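Local structure of EvdO2 (Micromonospora carbonacea, 4XAC) at residues A[161-166]-A[212-217]; A[130-135]-A[169-174]; A[144-149]-A[204-209]. The protein probably catalyses an iron(II)- and 2-oxoglutarate-dependent oxidation, and binds nickel and 2-oxoglutarate at its metal site. One frame throughout, in Å; residues are numbered along the deposited sequence.

The three contacts lie round one metal and cosubstrate site. Interaction 1 supplies His-215 and interaction 2 supplies Asp-131; with His-129 these bind the nickel, the His-X-Asp...His facial triad of the family, and 2-oxoglutarate chelates the same ion. Interaction 3 adds Trp-147 and His-209, which hydrogen-bond to the two ends of the cosubstrate. The centres of interactions 1 and 2 are about 11 Å apart, and a salt bridge joins them, Arg-212 NE to Glu-132 OE1 at 2.7 Å. Tyr-162 OH of interaction 1 lies 2.7 Å from His-209 ND1 of interaction 3, while Asp-131 OD2 of interaction 2 lies 2.9 Å from His-209 NE2.

Interaction 1: A[161-166]-A[212-217]; sequences HYLPGG and RTPHYA. With NI (nickel (II) ion), chain B; AKG (2-oxoglutaric acid), chain D.
His-161 and Tyr-216 form an antiparallel hydrogen-bonded pair, with His-161 N to Tyr-216 O at 2.8 Å and Tyr-216 N to His-161 O at 3.0 Å. Beyond it Leu-163 N donates to Pro-214 O, just before a type II turn carries the chain from Leu-163 to Gly-166. The two rings of the first pair make a T-shaped stack: the edge of Tyr-216 comes over the rim of one His-161 face, the planes 79° apart, with CD1 3.8 Å from His-161 CD2. Without the imidazole, as with an alanine at His-161, the Tyr-216 edge is likely to lose the ring face it meets, opening a gap beside it. Apolar packing follows: CB of Leu-163 meets CB of Pro-214 at 3.9 Å, and Tyr-162 CD2 lies 3.5 Å from His-215 CB, on the sheet face that carries the metal. His-215 CG sits between its backbone N and carbonyl carbon (chi1 54°), and its ring leads away to the nickel, which NE2 binds at 2.1 Å. At the other nitrogen, ND1 donates to Thr-213 O at 2.9 Å, in the ring plane. That bond and the metal together hold the ring's rotation, and ND1 as donor is consistent with NE2 keeping its lone pair for the metal.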
loop_
_atom_site.group_PDB
_atom_site.type_symbol
_atom_site.label_atom_id
_atom_site.label_comp_id
_atom_site.label_asym_id
_atom_site.label_seq_id
_atom_site.Cartn_x
_atom_site.Cartn_y
_atom_site.Cartn_z
ATOM N N HIS A 161 -0.183 -9.924 2.552
ATOM C CA HIS A 161 -0.032 -10.803 3.710
ATOM C C HIS A 161 0.555 -9.981 4.842
ATOM O O HIS A 161 1.380 -9.105 4.588
ATOM C CB HIS A 161 0.896 -11.992 3.413
ATOM C CG HIS A 161 0.506 -12.795 2.212
ATOM N ND1 HIS A 161 0.362 -14.165 2.256
ATOM C CD2 HIS A 161 0.266 -12.434 0.929
ATOM C CE1 HIS A 161 0.036 -14.613 1.056
ATOM N NE2 HIS A 161 -0.026 -13.584 0.228
ATOM N N TYR A 162 0.145 -10.262 6.079
ATOM C CA TYR A 162 0.641 -9.530 7.257
ATOM C C TYR A 162 1.220 -10.442 8.320
ATOM O O TYR A 162 0.862 -11.615 8.399
ATOM C CB TYR A 162 -0.497 -8.730 7.909
ATOM C CG TYR A 162 -1.032 -7.644 7.044
ATOM C CD1 TYR A 162 -2.283 -7.751 6.442
ATOM C CD2 TYR A 162 -0.297 -6.500 6.833
ATOM C CE1 TYR A 162 -2.783 -6.734 5.654
ATOM C CE2 TYR A 162 -0.775 -5.490 6.048
ATOM C CZ TYR A 162 -2.017 -5.601 5.459
ATOM O OH TYR A 162 -2.479 -4.551 4.696
ATOM N N LEU A 163 2.108 -9.883 9.140
ATOM C CA LEU A 163 2.559 -10.541 10.361
ATOM C C LEU A 163 1.765 -9.947 11.512
ATOM O O LEU A 163 2.059 -8.826 11.949
ATOM C CB LEU A 163 4.063 -10.346 10.590
ATOM C CG LEU A 163 4.591 -11.127 11.807
ATOM C CD1 LEU A 163 4.697 -12.606 11.485
ATOM C CD2 LEU A 163 5.926 -10.582 12.288
ATOM N N PRO A 164 0.731 -10.667 11.978
ATOM C CA PRO A 164 -0.123 -10.104 13.026
ATOM C C PRO A 164 0.663 -9.750 14.280
ATOM O O PRO A 164 1.481 -10.554 14.745
ATOM C CB PRO A 164 -1.124 -11.228 13.317
ATOM C CG PRO A 164 -1.133 -12.056 12.063
ATOM C CD PRO A 164 0.279 -12.008 11.556
ATOM N N GLY A 165 0.402 -8.562 14.819
ATOM C CA GLY A 165 1.045 -8.119 16.032
ATOM C C GLY A 165 2.424 -7.524 15.827
ATOM O O GLY A 165 3.040 -7.040 16.776
ATOM N N GLY A 166 2.908 -7.541 14.590
ATOM C CA GLY A 166 4.258 -7.094 14.291
ATOM C C GLY A 166 4.467 -5.605 14.497
ATOM O O GLY A 166 5.611 -5.147 14.617
ATOM N N ARG A 212 4.115 0.140 11.102
ATOM C CA ARG A 212 5.090 -0.839 11.594
ATOM C C ARG A 212 4.693 -2.309 11.380
ATOM O O ARG A 212 5.456 -3.204 11.722
ATOM C CB ARG A 212 5.371 -0.596 13.090
ATOM C CG ARG A 212 6.857 -0.630 13.452
ATOM C CD ARG A 212 7.136 -0.149 14.879
ATOM N NE ARG A 212 7.604 1.238 14.937
ATOM C CZ ARG A 212 7.913 1.877 16.063
ATOM N NH1 ARG A 212 7.793 1.261 17.236
ATOM N NH2 ARG A 212 8.334 3.139 16.020
ATOM N N THR A 213 3.519 -2.565 10.817
ATOM C CA THR A 213 3.091 -3.948 10.537
ATOM C C THR A 213 3.825 -4.563 9.337
ATOM O O THR A 213 3.736 -4.029 8.220
ATOM C CB THR A 213 1.581 -3.992 10.263
ATOM O OG1 THR A 213 0.896 -3.329 11.335
ATOM C CG2 THR A 213 1.087 -5.433 10.133
ATOM N N PRO A 214 4.567 -5.669 9.550
ATOM C CA PRO A 214 5.240 -6.261 8.385
ATOM C C PRO A 214 4.227 -6.794 7.382
ATOM O O PRO A 214 3.195 -7.356 7.770
ATOM C CB PRO A 214 6.089 -7.405 8.981
ATOM C CG PRO A 214 6.249 -7.053 10.432
ATOM C CD PRO A 214 4.958 -6.318 10.815
ATOM N N HIS A 215 4.507 -6.571 6.105
ATOM C CA HIS A 215 3.657 -7.106 5.052
ATOM C C HIS A 215 4.434 -7.477 3.795
ATOM O O HIS A 215 5.580 -7.048 3.578
ATOM C CB HIS A 215 2.519 -6.122 4.712
ATOM C CG HIS A 215 2.984 -4.737 4.378
ATOM N ND1 HIS A 215 3.392 -3.834 5.338
ATOM C CD2 HIS A 215 3.074 -4.091 3.193
ATOM C CE1 HIS A 215 3.729 -2.698 4.752
ATOM N NE2 HIS A 215 3.546 -2.827 3.451
ATOM N N TYR A 216 3.770 -8.285 2.973
ATOM C CA TYR A 216 4.350 -8.937 1.807
ATOM C C TYR A 216 3.250 -9.058 0.764
ATOM O O TYR A 216 2.074 -9.208 1.134
ATOM C CB TYR A 216 4.892 -10.317 2.204
ATOM C CG TYR A 216 5.099 -11.291 1.071
ATOM C CD1 TYR A 216 4.063 -12.124 0.635
ATOM C CD2 TYR A 216 6.336 -11.420 0.469
ATOM C CE1 TYR A 216 4.255 -13.033 -0.386
ATOM C CE2 TYR A 216 6.534 -12.326 -0.566
ATOM C CZ TYR A 216 5.485 -13.128 -0.980
ATOM O OH TYR A 216 5.663 -14.032 -1.998
ATOM N N ALA A 217 3.605 -8.992 -0.519
ATOM C CA ALA A 217 2.633 -9.292 -1.567
ATOM C C ALA A 217 3.215 -10.309 -2.534
ATOM O O ALA A 217 4.343 -10.155 -3.003
ATOM C CB ALA A 217 2.209 -8.019 -2.311
HETATM NI NI NI B . 4.384 -1.376 2.209
HETATM C C1 AKG D . 1.972 -0.888 0.981
HETATM O O1 AKG D . 0.833 -0.466 0.635
HETATM O O2 AKG D . 2.583 -0.406 1.966
HETATM C C2 AKG D . 2.633 -1.962 0.186
HETATM O O5 AKG D . 3.781 -2.304 0.457
HETATM C C3 AKG D . 1.900 -2.583 -0.954
HETATM C C4 AKG D . 2.585 -3.661 -1.729
HETATM C C5 AKG D . 1.915 -4.154 -2.974
HETATM O O3 AKG D . 0.814 -3.660 -3.334
HETATM O O4 AKG D . 2.443 -5.065 -3.668
#

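Interaction 2: A[130-135]-A[169-174]; sequences QDEAYM and GPVLPH. With NI (nickel (II) ion), chain B; AKG (2-oxoglutaric acid), chain D.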
loop_
_atom_site.group_PDB
_atom_site.type_symbol
_atom_site.label_atom_id
_atom_site.label_comp_id
_atom_site.label_asym_id
_atom_site.label_seq_id
_atom_site.Cartn_x
_atom_site.Cartn_y
_atom_site.Cartn_z
ATOM N N GLN A 130 8.483 -3.383 6.435
ATOM C CA GLN A 130 7.647 -2.475 7.196
ATOM C C GLN A 130 7.754 -1.098 6.562
ATOM O O GLN A 130 8.839 -0.663 6.184
ATOM C CB GLN A 130 8.077 -2.425 8.666
ATOM C CG GLN A 130 7.812 -3.701 9.418
ATOM C CD GLN A 130 8.732 -3.810 10.607
ATOM O OE1 GLN A 130 9.951 -3.905 10.447
ATOM N NE2 GLN A 130 8.165 -3.732 11.807
ATOM N N ASP A 131 6.628 -0.413 6.417
ATOM C CA ASP A 131 6.650 0.862 5.727
ATOM C C ASP A 131 7.517 1.872 6.494
ATOM O O ASP A 131 8.154 2.746 5.903
ATOM C CB ASP A 131 5.212 1.378 5.543
ATOM C CG ASP A 131 4.401 0.496 4.593
ATOM O OD1 ASP A 131 5.018 -0.218 3.775
ATOM O OD2 ASP A 131 3.155 0.500 4.666
ATOM N N GLU A 132 7.559 1.738 7.816
ATOM C CA GLU A 132 8.390 2.647 8.602
ATOM C C GLU A 132 9.887 2.478 8.295
ATOM O O GLU A 132 10.683 3.393 8.536
ATOM C CB GLU A 132 8.115 2.449 10.101
ATOM C CG GLU A 132 8.812 3.498 10.970
ATOM C CD GLU A 132 8.393 3.445 12.416
ATOM O OE1 GLU A 132 7.344 2.840 12.719
ATOM O OE2 GLU A 132 9.126 4.003 13.253
ATOM N N ALA A 133 10.275 1.341 7.717
ATOM C CA ALA A 133 11.684 1.142 7.357
ATOM C C ALA A 133 12.167 2.180 6.348
ATOM O O ALA A 133 13.370 2.426 6.223
ATOM C CB ALA A 133 11.899 -0.266 6.799
ATOM N N TYR A 134 11.227 2.791 5.633
ATOM C CA TYR A 134 11.551 3.783 4.607
ATOM C C TYR A 134 11.625 5.183 5.187
ATOM O O TYR A 134 11.958 6.137 4.482
ATOM C CB TYR A 134 10.508 3.765 3.486
ATOM C CG TYR A 134 10.590 2.581 2.552
ATOM C CD1 TYR A 134 11.443 2.599 1.449
ATOM C CD2 TYR A 134 9.794 1.452 2.745
ATOM C CE1 TYR A 134 11.518 1.512 0.573
ATOM C CE2 TYR A 134 9.870 0.362 1.863
ATOM C CZ TYR A 134 10.721 0.406 0.786
ATOM O OH TYR A 134 10.791 -0.677 -0.081
ATOM N N MET A 135 11.303 5.306 6.467
ATOM C CA MET A 135 11.200 6.619 7.080
ATOM C C MET A 135 12.421 6.991 7.928
ATOM O O MET A 135 13.146 6.125 8.421
ATOM C CB MET A 135 9.922 6.682 7.911
ATOM C CG MET A 135 8.711 6.386 7.060
ATOM S SD MET A 135 7.209 6.290 8.045
ATOM C CE MET A 135 6.086 5.720 6.757
ATOM N N GLY A 169 6.350 -4.837 17.567
ATOM C CA GLY A 169 7.718 -5.319 17.577
ATOM C C GLY A 169 8.662 -4.245 17.053
ATOM O O GLY A 169 8.256 -3.104 16.806
ATOM N N PRO A 170 9.936 -4.595 16.860
ATOM C CA PRO A 170 10.833 -3.534 16.389
ATOM C C PRO A 170 10.660 -3.244 14.908
ATOM O O PRO A 170 9.990 -4.000 14.178
ATOM C CB PRO A 170 12.226 -4.105 16.670
ATOM C CG PRO A 170 12.043 -5.578 16.579
ATOM C CD PRO A 170 10.631 -5.883 17.034
ATOM N N VAL A 171 11.250 -2.147 14.448
ATOM C CA VAL A 171 11.447 -2.019 13.009
ATOM C C VAL A 171 12.572 -3.007 12.725
ATOM O O VAL A 171 13.686 -2.859 13.225
ATOM C CB VAL A 171 11.797 -0.584 12.558
ATOM C CG1 VAL A 171 12.148 -0.566 11.074
ATOM C CG2 VAL A 171 10.623 0.362 12.835
ATOM N N LEU A 172 12.236 -4.050 11.981
ATOM C CA LEU A 172 13.153 -5.154 11.710
ATOM C C LEU A 172 14.345 -4.720 10.870
ATOM O O LEU A 172 14.285 -3.711 10.177
ATOM C CB LEU A 172 12.391 -6.278 11.007
ATOM C CG LEU A 172 11.262 -6.815 11.889
ATOM C CD1 LEU A 172 10.272 -7.640 11.084
ATOM C CD2 LEU A 172 11.843 -7.635 13.027
ATOM N N PRO A 173 15.448 -5.482 10.934
ATOM C CA PRO A 173 16.555 -5.160 10.032
ATOM C C PRO A 173 16.103 -5.228 8.577
ATOM O O PRO A 173 15.521 -6.224 8.174
ATOM C CB PRO A 173 17.586 -6.251 10.327
ATOM C CG PRO A 173 17.250 -6.738 11.697
ATOM C CD PRO A 173 15.756 -6.631 11.803
ATOM N N HIS A 174 16.355 -4.184 7.801
ATOM C CA HIS A 174 16.063 -4.249 6.379
ATOM C C HIS A 174 17.361 -4.100 5.604
ATOM O O HIS A 174 18.401 -3.683 6.133
ATOM C CB HIS A 174 15.058 -3.163 5.947
ATOM C CG HIS A 174 13.644 -3.407 6.393
ATOM N ND1 HIS A 174 13.274 -3.470 7.720
ATOM C CD2 HIS A 174 12.502 -3.548 5.680
ATOM C CE1 HIS A 174 11.965 -3.646 7.805
ATOM N NE2 HIS A 174 11.475 -3.708 6.579
HETATM NI NI NI B . 4.384 -1.376 2.209
HETATM C C1 AKG D . 1.972 -0.888 0.981
HETATM O O1 AKG D . 0.833 -0.466 0.635
HETATM O O2 AKG D . 2.583 -0.406 1.966
HETATM C C2 AKG D . 2.633 -1.962 0.186
HETATM O O5 AKG D . 3.781 -2.304 0.457
HETATM C C3 AKG D . 1.900 -2.583 -0.954
HETATM C C4 AKG D . 2.585 -3.661 -1.729
HETATM C C5 AKG D . 1.915 -4.154 -2.974
HETATM O O3 AKG D . 0.814 -3.660 -3.334
HETATM O O4 AKG D . 2.443 -5.065 -3.668
#
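Gln-130 meets the 169-174 loop with both ends of its side-chain amide. OE1 accepts from Leu-172 N at 2.8 Å, in the carbonyl plane and on a lone pair, while NE2 donates to Pro-170 O at 3.0 Å, nearly straight at 172°. The backbone joins in: Gln-130 N donates to His-174 NE2 at 3.0 Å, close to the imidazole plane. With CG anti to the carbonyl carbon (chi1 -69°) and the chain extended beyond it, the amide arrives almost coplanar with that ring, and OE1 lies 3.3 Å from His-174 CE1 at its edge. Over one ring face stands Ala-133 CB, 3.4 Å from the centroid and only 4° off the normal, a CH-pi contact. Ala-133 lies in the 3-10 segment 131-134, and Gln-130 is the X of the His-X-Asp motif of 2-oxoglutarate-dependent dioxygenases; Asp-131, on the side away from the loop, binds the nickel through OD1 at 2.0 Å. Farther out, His-174 ND1 donates to Leu-172 O at 2.7 Å, fixing the ring so that NE2 faces Gln-130 N as acceptor. Val-171 CG2 packs across the Glu-132 carboxylate, 3.8 Å from its CD; that group bridges Arg-212 and Arg-246, and Gln-130 NE2 also bonds to Arg-212 O.

Interaction 3: A[144-149]-A[204-209]; sequences LSIWTT and GGAVVH. With AKG (2-oxoglutaric acid), chain D.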
loop_
_atom_site.group_PDB
_atom_site.type_symbol
_atom_site.label_atom_id
_atom_site.label_comp_id
_atom_site.label_asym_id
_atom_site.label_seq_id
_atom_site.Cartn_x
_atom_site.Cartn_y
_atom_site.Cartn_z
ATOM N N LEU A 144 -0.871 5.168 9.079
ATOM C CA LEU A 144 -1.323 3.934 8.489
ATOM C C LEU A 144 -1.500 4.112 6.992
ATOM O O LEU A 144 -1.449 5.232 6.464
ATOM C CB LEU A 144 -2.636 3.474 9.170
ATOM C CG LEU A 144 -3.836 4.431 9.238
ATOM C CD1 LEU A 144 -4.481 4.627 7.861
ATOM C CD2 LEU A 144 -4.887 3.916 10.219
ATOM N N SER A 145 -1.704 2.995 6.308
ATOM C CA SER A 145 -1.966 2.991 4.881
ATOM C C SER A 145 -3.290 2.296 4.622
ATOM O O SER A 145 -3.560 1.281 5.236
ATOM C CB SER A 145 -0.843 2.279 4.127
ATOM O OG SER A 145 0.374 2.986 4.309
ATOM N N ILE A 146 -4.104 2.844 3.720
ATOM C CA ILE A 146 -5.348 2.182 3.289
ATOM C C ILE A 146 -5.214 1.765 1.829
ATOM O O ILE A 146 -5.193 2.597 0.921
ATOM C CB ILE A 146 -6.597 3.086 3.471
ATOM C CG1 ILE A 146 -6.789 3.409 4.949
ATOM C CG2 ILE A 146 -7.864 2.366 2.957
ATOM C CD1 ILE A 146 -7.786 4.581 5.243
ATOM N N TRP A 147 -5.088 0.457 1.639
ATOM C CA TRP A 147 -4.811 -0.157 0.346
ATOM C C TRP A 147 -6.131 -0.602 -0.266
ATOM O O TRP A 147 -6.660 -1.636 0.117
ATOM C CB TRP A 147 -3.853 -1.344 0.575
ATOM C CG TRP A 147 -3.173 -2.071 -0.579
ATOM C CD1 TRP A 147 -1.893 -1.852 -1.060
ATOM C CD2 TRP A 147 -3.661 -3.235 -1.272
ATOM N NE1 TRP A 147 -1.599 -2.770 -2.052
ATOM C CE2 TRP A 147 -2.656 -3.628 -2.195
ATOM C CE3 TRP A 147 -4.854 -3.969 -1.223
ATOM C CZ2 TRP A 147 -2.816 -4.719 -3.055
ATOM C CZ3 TRP A 147 -5.004 -5.061 -2.089
ATOM C CH2 TRP A 147 -3.996 -5.415 -2.988
ATOM N N THR A 148 -6.663 0.178 -1.211
ATOM C CA THR A 148 -7.942 -0.150 -1.852
ATOM C C THR A 148 -7.680 -0.859 -3.172
ATOM O O THR A 148 -6.930 -0.356 -4.003
ATOM C CB THR A 148 -8.803 1.109 -2.127
ATOM O OG1 THR A 148 -9.092 1.774 -0.895
ATOM C CG2 THR A 148 -10.120 0.732 -2.804
ATOM N N THR A 149 -8.275 -2.024 -3.366
ATOM C CA THR A 149 -8.064 -2.728 -4.641
ATOM C C THR A 149 -9.184 -2.399 -5.628
ATOM O O THR A 149 -10.342 -2.256 -5.235
ATOM C CB THR A 149 -7.948 -4.256 -4.425
ATOM O OG1 THR A 149 -7.585 -4.895 -5.659
ATOM C CG2 THR A 149 -9.268 -4.863 -3.875
ATOM N N GLY A 204 -12.962 -3.045 -4.628
ATOM C CA GLY A 204 -13.537 -2.034 -3.755
ATOM C C GLY A 204 -13.279 -2.329 -2.295
ATOM O O GLY A 204 -13.566 -1.490 -1.431
ATOM N N GLY A 205 -12.730 -3.511 -2.015
ATOM C CA GLY A 205 -12.304 -3.847 -0.662
ATOM C C GLY A 205 -10.973 -3.171 -0.371
ATOM O O GLY A 205 -10.297 -2.715 -1.281
ATOM N N ALA A 206 -10.596 -3.102 0.899
ATOM C CA ALA A 206 -9.311 -2.532 1.262
ATOM C C ALA A 206 -8.757 -3.223 2.474
ATOM O O ALA A 206 -9.504 -3.787 3.296
ATOM C CB ALA A 206 -9.435 -1.016 1.531
ATOM N N VAL A 207 -7.438 -3.156 2.600
ATOM C CA VAL A 207 -6.792 -3.498 3.852
ATOM C C VAL A 207 -6.135 -2.226 4.385
ATOM O O VAL A 207 -5.733 -1.338 3.612
ATOM C CB VAL A 207 -5.767 -4.651 3.692
ATOM C CG1 VAL A 207 -6.486 -5.984 3.518
ATOM C CG2 VAL A 207 -4.838 -4.390 2.509
ATOM N N VAL A 208 -6.061 -2.142 5.706
ATOM C CA VAL A 208 -5.497 -0.997 6.413
ATOM C C VAL A 208 -4.362 -1.521 7.272
ATOM O O VAL A 208 -4.569 -2.464 8.024
ATOM C CB VAL A 208 -6.545 -0.313 7.332
ATOM C CG1 VAL A 208 -5.961 0.978 7.973
ATOM C CG2 VAL A 208 -7.831 -0.019 6.568
ATOM N N HIS A 209 -3.173 -0.933 7.193
ATOM C CA HIS A 209 -2.121 -1.384 8.107
ATOM C C HIS A 209 -1.274 -0.255 8.675
ATOM O O HIS A 209 -0.999 0.748 8.006
ATOM C CB HIS A 209 -1.189 -2.434 7.439
ATOM C CG HIS A 209 -0.511 -1.977 6.185
ATOM N ND1 HIS A 209 -1.018 -2.240 4.927
ATOM C CD2 HIS A 209 0.665 -1.323 5.986
ATOM C CE1 HIS A 209 -0.212 -1.735 4.012
ATOM N NE2 HIS A 209 0.820 -1.179 4.625
HETATM C C1 AKG D . 1.972 -0.888 0.981
HETATM O O1 AKG D . 0.833 -0.466 0.635
HETATM O O2 AKG D . 2.583 -0.406 1.966
HETATM C C2 AKG D . 2.633 -1.962 0.186
HETATM O O5 AKG D . 3.781 -2.304 0.457
HETATM C C3 AKG D . 1.900 -2.583 -0.954
HETATM C C4 AKG D . 2.585 -3.661 -1.729
HETATM C C5 AKG D . 1.915 -4.154 -2.974
HETATM O O3 AKG D . 0.814 -3.660 -3.334
HETATM O O4 AKG D . 2.443 -5.065 -3.668
HETATM O O HOH W 1 1.397 1.764 6.409
#
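Strands 144-149 and 206-209 run antiparallel, their N-to-C directions 166° apart and their axes 4.6 Å apart at closest approach, with paired bonds at Ser-145 and His-209 and at Trp-147 and Val-207, where Trp-147 N to Val-207 O is 2.7 Å, and with Thr-149 bonded to Gly-205 and to Gly-204, whose backbone angles call for glycine, where the pairing ends. Side chains alternate between two faces. On one, Ile-146 CG1 lies 3.9 Å from Val-208 CG2, and Leu-144 crosses Val-208 where helix 89-102 covers the sheet. The pair belongs to the double-stranded beta-helix, or cupin, fold, whose interior receives the other face, where Trp-147 and His-209 reach 2-oxoglutarate. With CG of Trp-147 anti to the backbone N (chi1 -170°), the indole extends toward the ligand, and NE1 donates to its O3 at 2.9 Å in the indole plane. Trp-147 CB packs 3.7 Å from Val-207 CG2. His-209 NE2 makes a longer bond, 3.3 Å, to O2 at the metal end of 2-oxoglutarate and also bonds to Asp-131 OD2; its ND1 pairs with Tyr-162 OH. Ser-145 CB lies over the rim of the imidazole face, while Ser-145 OG donates at 2.6 Å to a water that in turn donates to His-209 O.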